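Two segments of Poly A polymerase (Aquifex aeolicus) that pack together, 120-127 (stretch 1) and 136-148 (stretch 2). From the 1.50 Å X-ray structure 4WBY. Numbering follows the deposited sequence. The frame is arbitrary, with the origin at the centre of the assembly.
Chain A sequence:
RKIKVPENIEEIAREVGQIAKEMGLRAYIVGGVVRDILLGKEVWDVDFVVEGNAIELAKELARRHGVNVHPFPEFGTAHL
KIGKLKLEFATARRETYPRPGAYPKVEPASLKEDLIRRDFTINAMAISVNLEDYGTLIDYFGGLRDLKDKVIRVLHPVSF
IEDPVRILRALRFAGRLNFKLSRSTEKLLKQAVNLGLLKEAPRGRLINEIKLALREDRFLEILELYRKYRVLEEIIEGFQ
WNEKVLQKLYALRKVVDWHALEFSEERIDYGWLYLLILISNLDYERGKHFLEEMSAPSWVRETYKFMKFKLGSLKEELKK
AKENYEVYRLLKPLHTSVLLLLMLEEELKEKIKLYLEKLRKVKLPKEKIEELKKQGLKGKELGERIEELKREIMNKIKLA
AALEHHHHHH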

ATOM      1  N   PHE A 120      13.124 -10.914  -3.288  1.00 12.69           N
ATOM      2  CA  PHE A 120      13.786 -10.415  -4.495  1.00 12.19           C
ATOM      3  C   PHE A 120      15.158  -9.870  -4.158  1.00 11.85           C
ATOM      4  O   PHE A 120      15.404  -9.472  -3.017  1.00 12.65           O
ATOM      5  CB  PHE A 120      12.912  -9.355  -5.175  1.00 12.78           C
ATOM      6  CG  PHE A 120      11.503  -9.809  -5.354  1.00 11.21           C
ATOM      7  CD1 PHE A 120      11.222 -10.872  -6.203  1.00 13.35           C
ATOM      8  CD2 PHE A 120      10.465  -9.230  -4.635  1.00 13.13           C
ATOM      9  CE1 PHE A 120       9.931 -11.349  -6.347  1.00 12.47           C
ATOM     10  CE2 PHE A 120       9.166  -9.697  -4.776  1.00 13.74           C
ATOM     11  CZ  PHE A 120       8.899 -10.767  -5.627  1.00 13.81           C
ATOM     12  N   THR A 121      16.059  -9.872  -5.139  1.00 11.50           N
ATOM     13  CA  THR A 121      17.448  -9.537  -4.845  1.00 12.78           C
ATOM     14  C   THR A 121      17.592  -8.141  -4.250  1.00 12.59           C
ATOM     15  O   THR A 121      18.441  -7.923  -3.383  1.00 13.11           O
ATOM     16  CB  THR A 121      18.346  -9.646  -6.087  1.00 12.52           C
ATOM     17  OG1 THR A 121      17.874  -8.755  -7.100  1.00 13.65           O
ATOM     18  CG2 THR A 121      18.361 -11.083  -6.630  1.00 14.68           C
ATOM     19  N   ILE A 122      16.759  -7.198  -4.680  1.00 11.84           N
ATOM     20  CA  ILE A 122      16.905  -5.839  -4.178  1.00 12.54           C
ATOM     21  C   ILE A 122      16.445  -5.728  -2.724  1.00 11.98           C
ATOM     22  O   ILE A 122      16.735  -4.732  -2.063  1.00 13.12           O
ATOM     23  CB  ILE A 122      16.150  -4.807  -5.046  1.00 12.64           C
ATOM     24  CG1 ILE A 122      14.639  -5.073  -5.046  1.00 12.76           C
ATOM     25  CG2 ILE A 122      16.746  -4.749  -6.460  1.00 14.77           C
ATOM     26  CD1 ILE A 122      13.818  -3.955  -5.687  1.00 15.43           C
ATOM     27  N   ASN A 123      15.752  -6.759  -2.234  1.00 12.23           N
ATOM     28  CA  ASN A 123      15.289  -6.816  -0.843  1.00 12.21           C
ATOM     29  C   ASN A 123      16.121  -7.742   0.036  1.00 13.79           C
ATOM     30  O   ASN A 123      15.765  -8.003   1.195  1.00 16.49           O
ATOM     31  CB  ASN A 123      13.826  -7.270  -0.787  1.00 14.17           C
ATOM     32  CG  ASN A 123      12.893  -6.301  -1.461  1.00 13.96           C
ATOM     33  OD1 ASN A 123      13.203  -5.117  -1.607  1.00 16.11           O
ATOM     34  ND2 ASN A 123      11.728  -6.796  -1.881  1.00 15.85           N
ATOM     35  N   ALA A 124      17.231  -8.230  -0.504  1.00 12.94           N
ATOM     36  CA  ALA A 124      17.995  -9.265   0.170  1.00 14.25           C
ATOM     37  C   ALA A 124      19.406  -8.802   0.517  1.00 14.33           C
ATOM     38  O   ALA A 124      20.316  -9.613   0.640  1.00 17.53           O
ATOM     39  CB  ALA A 124      18.046 -10.521  -0.690  1.00 16.50           C
ATOM     40  N   MET A 125      19.580  -7.499   0.695  1.00 13.58           N
ATOM     41  CA  MET A 125      20.871  -6.952   1.106  1.00 13.03           C
ATOM     42  C   MET A 125      20.897  -6.583   2.578  1.00 11.54           C
ATOM     43  O   MET A 125      19.853  -6.483   3.229  1.00 13.25           O
ATOM     44  CB  MET A 125      21.229  -5.736   0.258  1.00 13.49           C
ATOM     45  CG  MET A 125      21.472  -6.127  -1.199  1.00 14.37           C
ATOM     46  SD  MET A 125      21.836  -4.741  -2.291  1.00 16.59           S
ATOM     47  CE  MET A 125      20.207  -4.032  -2.468  1.00 16.36           C
ATOM     48  N   ALA A 126      22.101  -6.381   3.098  1.00 12.42           N
ATOM     49  CA  ALA A 126      22.282  -6.002   4.492  1.00 12.27           C
ATOM     50  C   ALA A 126      23.372  -4.946   4.616  1.00 11.56           C
ATOM     51  O   ALA A 126      24.211  -4.793   3.724  1.00 13.21           O
ATOM     52  CB  ALA A 126      22.631  -7.218   5.336  1.00 13.99           C
ATOM     53  N   ILE A 127      23.342  -4.213   5.724  1.00 12.54           N
ATOM     54  CA  ILE A 127      24.424  -3.310   6.079  1.00 13.28           C
ATOM     55  C   ILE A 127      24.989  -3.754   7.414  1.00 12.64           C
ATOM     56  O   ILE A 127      24.259  -3.827   8.406  1.00 14.27           O
ATOM     57  CB  ILE A 127      23.948  -1.843   6.183  1.00 14.13           C
ATOM     58  CG1 ILE A 127      23.350  -1.384   4.851  1.00 16.19           C
ATOM     59  CG2 ILE A 127      25.108  -0.932   6.596  1.00 16.36           C
ATOM     60  CD1 ILE A 127      22.498  -0.128   4.955  1.00 18.90           C
ATOM     61  N   THR A 136      29.522  -1.681   5.833  1.00 13.51           N
ATOM     62  CA  THR A 136      29.711  -2.545   4.666  1.00 14.29           C
ATOM     63  C   THR A 136      28.371  -3.011   4.101  1.00 13.91           C
ATOM     64  O   THR A 136      27.520  -3.520   4.834  1.00 13.66           O
ATOM     65  CB  THR A 136      30.572  -3.771   5.005  1.00 15.33           C
ATOM     66  OG1 THR A 136      31.866  -3.332   5.425  1.00 17.76           O
ATOM     67  CG2 THR A 136      30.722  -4.683   3.807  1.00 17.56           C
ATOM     68  N   LEU A 137      28.197  -2.836   2.792  1.00 13.70           N
ATOM     69  CA  LEU A 137      27.023  -3.344   2.100  1.00 13.09           C
ATOM     70  C   LEU A 137      27.257  -4.807   1.772  1.00 13.28           C
ATOM     71  O   LEU A 137      28.179  -5.148   1.030  1.00 18.36           O
ATOM     72  CB  LEU A 137      26.733  -2.545   0.832  1.00 14.49           C
ATOM     73  CG  LEU A 137      25.520  -2.993   0.010  1.00 14.97           C
ATOM     74  CD1 LEU A 137      24.219  -2.786   0.766  1.00 16.04           C
ATOM     75  CD2 LEU A 137      25.500  -2.221  -1.295  1.00 17.89           C
ATOM     76  N   ILE A 138      26.438  -5.665   2.364  1.00 13.28           N
ATOM     77  CA  ILE A 138      26.523  -7.102   2.158  1.00 13.94           C
ATOM     78  C   ILE A 138      25.505  -7.471   1.097  1.00 13.83           C
ATOM     79  O   ILE A 138      24.298  -7.361   1.304  1.00 15.57           O
ATOM     80  CB  ILE A 138      26.271  -7.866   3.464  1.00 15.96           C
ATOM     81  CG1 ILE A 138      27.325  -7.463   4.505  1.00 19.98           C
ATOM     82  CG2 ILE A 138      26.283  -9.369   3.225  1.00 18.32           C
ATOM     83  CD1 ILE A 138      26.972  -7.858   5.901  1.00 23.20           C
ATOM     84  N   ASP A 139      26.011  -7.883  -0.053  1.00 15.52           N
ATOM     85  CA  ASP A 139      25.187  -8.113  -1.228  1.00 15.83           C
ATOM     86  C   ASP A 139      25.641  -9.403  -1.888  1.00 16.83           C
ATOM     87  O   ASP A 139      26.556  -9.400  -2.718  1.00 19.49           O
ATOM     88  CB  ASP A 139      25.292  -6.920  -2.179  1.00 15.43           C
ATOM     89  CG  ASP A 139      24.481  -7.091  -3.433  1.00 16.01           C
ATOM     90  OD1 ASP A 139      23.612  -7.989  -3.492  1.00 17.76           O
ATOM     91  OD2 ASP A 139      24.730  -6.302  -4.362  1.00 16.78           O
ATOM     92  N   TYR A 140      25.026 -10.508  -1.470  1.00 18.74           N
ATOM     93  CA  TYR A 140      25.393 -11.831  -1.962  1.00 20.56           C
ATOM     94  C   TYR A 140      24.785 -12.189  -3.305  1.00 18.99           C
ATOM     95  O   TYR A 140      25.284 -13.086  -3.981  1.00 22.69           O
ATOM     96  CB  TYR A 140      24.970 -12.917  -0.967  1.00 23.53           C
ATOM     97  CG  TYR A 140      25.652 -12.875   0.379  1.00 26.02           C
ATOM     98  CD1 TYR A 140      27.020 -13.091   0.495  1.00 29.15           C
ATOM     99  CD2 TYR A 140      24.921 -12.659   1.538  1.00 25.13           C
ATOM    100  CE1 TYR A 140      27.645 -13.066   1.727  1.00 29.85           C
ATOM    101  CE2 TYR A 140      25.540 -12.635   2.780  1.00 25.66           C
ATOM    102  CZ  TYR A 140      26.901 -12.837   2.866  1.00 29.57           C
ATOM    103  OH  TYR A 140      27.519 -12.817   4.093  1.00 32.93           O
ATOM    104  N   PHE A 141      23.702 -11.512  -3.676  1.00 16.71           N
ATOM    105  CA  PHE A 141      22.832 -12.020  -4.732  1.00 16.82           C
ATOM    106  C   PHE A 141      22.597 -11.055  -5.881  1.00 16.06           C
ATOM    107  O   PHE A 141      21.694 -11.257  -6.686  1.00 19.32           O
ATOM    108  CB  PHE A 141      21.496 -12.439  -4.128  1.00 20.98           C
ATOM    109  CG  PHE A 141      21.645 -13.262  -2.885  1.00 25.82           C
ATOM    110  CD1 PHE A 141      22.223 -14.520  -2.943  1.00 28.14           C
ATOM    111  CD2 PHE A 141      21.228 -12.775  -1.657  1.00 30.48           C
ATOM    112  CE1 PHE A 141      22.373 -15.283  -1.796  1.00 31.56           C
ATOM    113  CE2 PHE A 141      21.374 -13.533  -0.507  1.00 32.38           C
ATOM    114  CZ  PHE A 141      21.949 -14.785  -0.574  1.00 33.32           C
ATOM    115  N   GLY A 142      23.436 -10.035  -5.980  1.00 16.28           N
ATOM    116  CA  GLY A 142      23.363  -9.106  -7.094  1.00 15.00           C
ATOM    117  C   GLY A 142      22.298  -8.037  -6.949  1.00 14.30           C
ATOM    118  O   GLY A 142      21.762  -7.551  -7.948  1.00 15.12           O
ATOM    119  N   GLY A 143      21.987  -7.664  -5.711  1.00 14.47           N
ATOM    120  CA  GLY A 143      20.963  -6.666  -5.468  1.00 14.83           C
ATOM    121  C   GLY A 143      21.325  -5.288  -5.986  1.00 12.88           C
ATOM    122  O   GLY A 143      20.481  -4.610  -6.562  1.00 13.29           O
ATOM    123  N   LEU A 144      22.570  -4.860  -5.795  1.00 12.67           N
ATOM    124  CA  LEU A 144      22.950  -3.530  -6.257  1.00 12.57           C
ATOM    125  C   LEU A 144      22.926  -3.480  -7.785  1.00 12.42           C
ATOM    126  O   LEU A 144      22.476  -2.493  -8.372  1.00 13.29           O
ATOM    127  CB  LEU A 144      24.328  -3.124  -5.720  1.00 13.92           C
ATOM    128  CG  LEU A 144      24.719  -1.659  -5.945  1.00 13.91           C
ATOM    129  CD1 LEU A 144      23.760  -0.679  -5.248  1.00 16.85           C
ATOM    130  CD2 LEU A 144      26.155  -1.408  -5.482  1.00 14.79           C
ATOM    131  N   ARG A 145      23.372  -4.560  -8.423  1.00 12.68           N
ATOM    132  CA  ARG A 145      23.328  -4.664  -9.880  1.00 12.75           C
ATOM    133  C   ARG A 145      21.881  -4.647 -10.385  1.00 12.49           C
ATOM    134  O   ARG A 145      21.586  -4.035 -11.416  1.00 14.11           O
ATOM    135  CB  ARG A 145      24.048  -5.932 -10.339  1.00 14.93           C
ATOM    136  CG  ARG A 145      24.028  -6.164 -11.848  1.00 19.19           C
ATOM    137  CD  ARG A 145      24.736  -5.069 -12.619  1.00 28.67           C
ATOM    138  NE  ARG A 145      24.674  -5.320 -14.057  1.00 40.16           N
ATOM    139  CZ  ARG A 145      25.655  -5.048 -14.912  1.00 50.63           C
ATOM    140  NH1 ARG A 145      26.786  -4.510 -14.479  1.00 52.92           N
ATOM    141  NH2 ARG A 145      25.500  -5.315 -16.203  1.00 55.20           N
ATOM    142  N   ASP A 146      20.973  -5.297  -9.666  1.00 12.01           N
ATOM    143  CA  ASP A 146      19.576  -5.285 -10.087  1.00 11.87           C
ATOM    144  C   ASP A 146      18.897  -3.934  -9.816  1.00 11.84           C
ATOM    145  O   ASP A 146      17.982  -3.550 -10.543  1.00 12.93           O
ATOM    146  CB  ASP A 146      18.812  -6.437  -9.435  1.00 13.58           C
ATOM    147  CG  ASP A 146      19.148  -7.779 -10.069  1.00 15.40           C
ATOM    148  OD1 ASP A 146      19.671  -7.798 -11.207  1.00 16.80           O
ATOM    149  OD2 ASP A 146      18.889  -8.813  -9.439  1.00 15.80           O
ATOM    150  N   LEU A 147      19.353  -3.190  -8.813  1.00 13.37           N
ATOM    151  CA  LEU A 147      18.921  -1.793  -8.699  1.00 13.87           C
ATOM    152  C   LEU A 147      19.380  -1.006  -9.917  1.00 13.87           C
ATOM    153  O   LEU A 147      18.591  -0.294 -10.546  1.00 15.10           O
ATOM    154  CB  LEU A 147      19.461  -1.125  -7.436  1.00 15.69           C
ATOM    155  CG  LEU A 147      18.779  -1.440  -6.106  1.00 16.25           C
ATOM    156  CD1 LEU A 147      19.515  -0.757  -4.963  1.00 18.23           C
ATOM    157  CD2 LEU A 147      17.307  -1.045  -6.089  1.00 14.76           C
ATOM    158  N   LYS A 148      20.664  -1.129 -10.241  1.00 14.62           N
ATOM    159  CA  LYS A 148      21.238  -0.446 -11.395  1.00 16.07           C
ATOM    160  C   LYS A 148      20.433  -0.716 -12.661  1.00 15.71           C
ATOM    161  O   LYS A 148      20.121   0.204 -13.430  1.00 18.41           O
ATOM    162  CB  LYS A 148      22.684  -0.893 -11.602  1.00 15.55           C
ATOM    163  CG  LYS A 148      23.367  -0.227 -12.791  1.00 17.40           C
ATOM    164  CD  LYS A 148      24.819  -0.669 -12.909  1.00 22.24           C
ATOM    165  CE  LYS A 148      25.525   0.032 -14.059  1.00 28.97           C
ATOM    166  NZ  LYS A 148      26.994  -0.241 -14.068  1.00 37.89           N
TER
HETATM  167  O   HOH W   1      21.075  -9.250  -2.831  1.00 27.06           O
HETATM  168  O   HOH W   2      23.121  -9.915   0.598  1.00 25.54           O

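Phe 120 makes no contact with stretch 2; its CA-to-CB bond points sideways. The contact starts at Thr 121. Its CA-to-CB bond points toward stretch 2, and OG1 donates a short hydrogen bond to OD2 of Asp 146, 2.6 Å away. This ties the 3-10 segment to the first turn of the helix. The carbonyl of Thr 121 lies over Gly 143, with O 3.5 Å from Gly 143 CA. The absence of a side chain allows this approach: an ideal CB on Gly 143 would sit 2.7 Å from Thr 121 O and 2.7 Å from Met 125 SD, a clash with both. A water donates to both Thr 121 O and Asp 139 OD1.

Ile 122 packs against the same helix. Its CG2 is 3.7 Å from Gly 143 O and 3.8 Å from Leu 147 CD2. Ala 124 meets the Phe 141 ring, CB to CD2 at 4.0 Å. A second water donates to Ala 124 O and Ile 138 O and accepts from Tyr 140 N.

Met 125 has the largest area covered by the other stretch, 100 Å². Its side chain reaches the start of the helix, with SD 3.6 Å from Leu 144 N. That amide is already used: Asp 139 takes Gly 143 N on OD1 and Leu 144 N on OD2, at 2.8 and 3.0 Å.

At Ala 126 the backbones pair as antiparallel strands. Ala 126 N donates to Ile 138 O at 3.0 Å, and Ile 138 N donates to Ala 126 O at 2.8 Å. Their CB atoms are 4.1 Å apart on one face of the sheet. Ile 127 and Leu 137 form the next, non-hydrogen-bonded pair. Their side chains share the other face, and Ile 127 CA lies 3.3 Å from Thr 136 O in a CA-H...O contact.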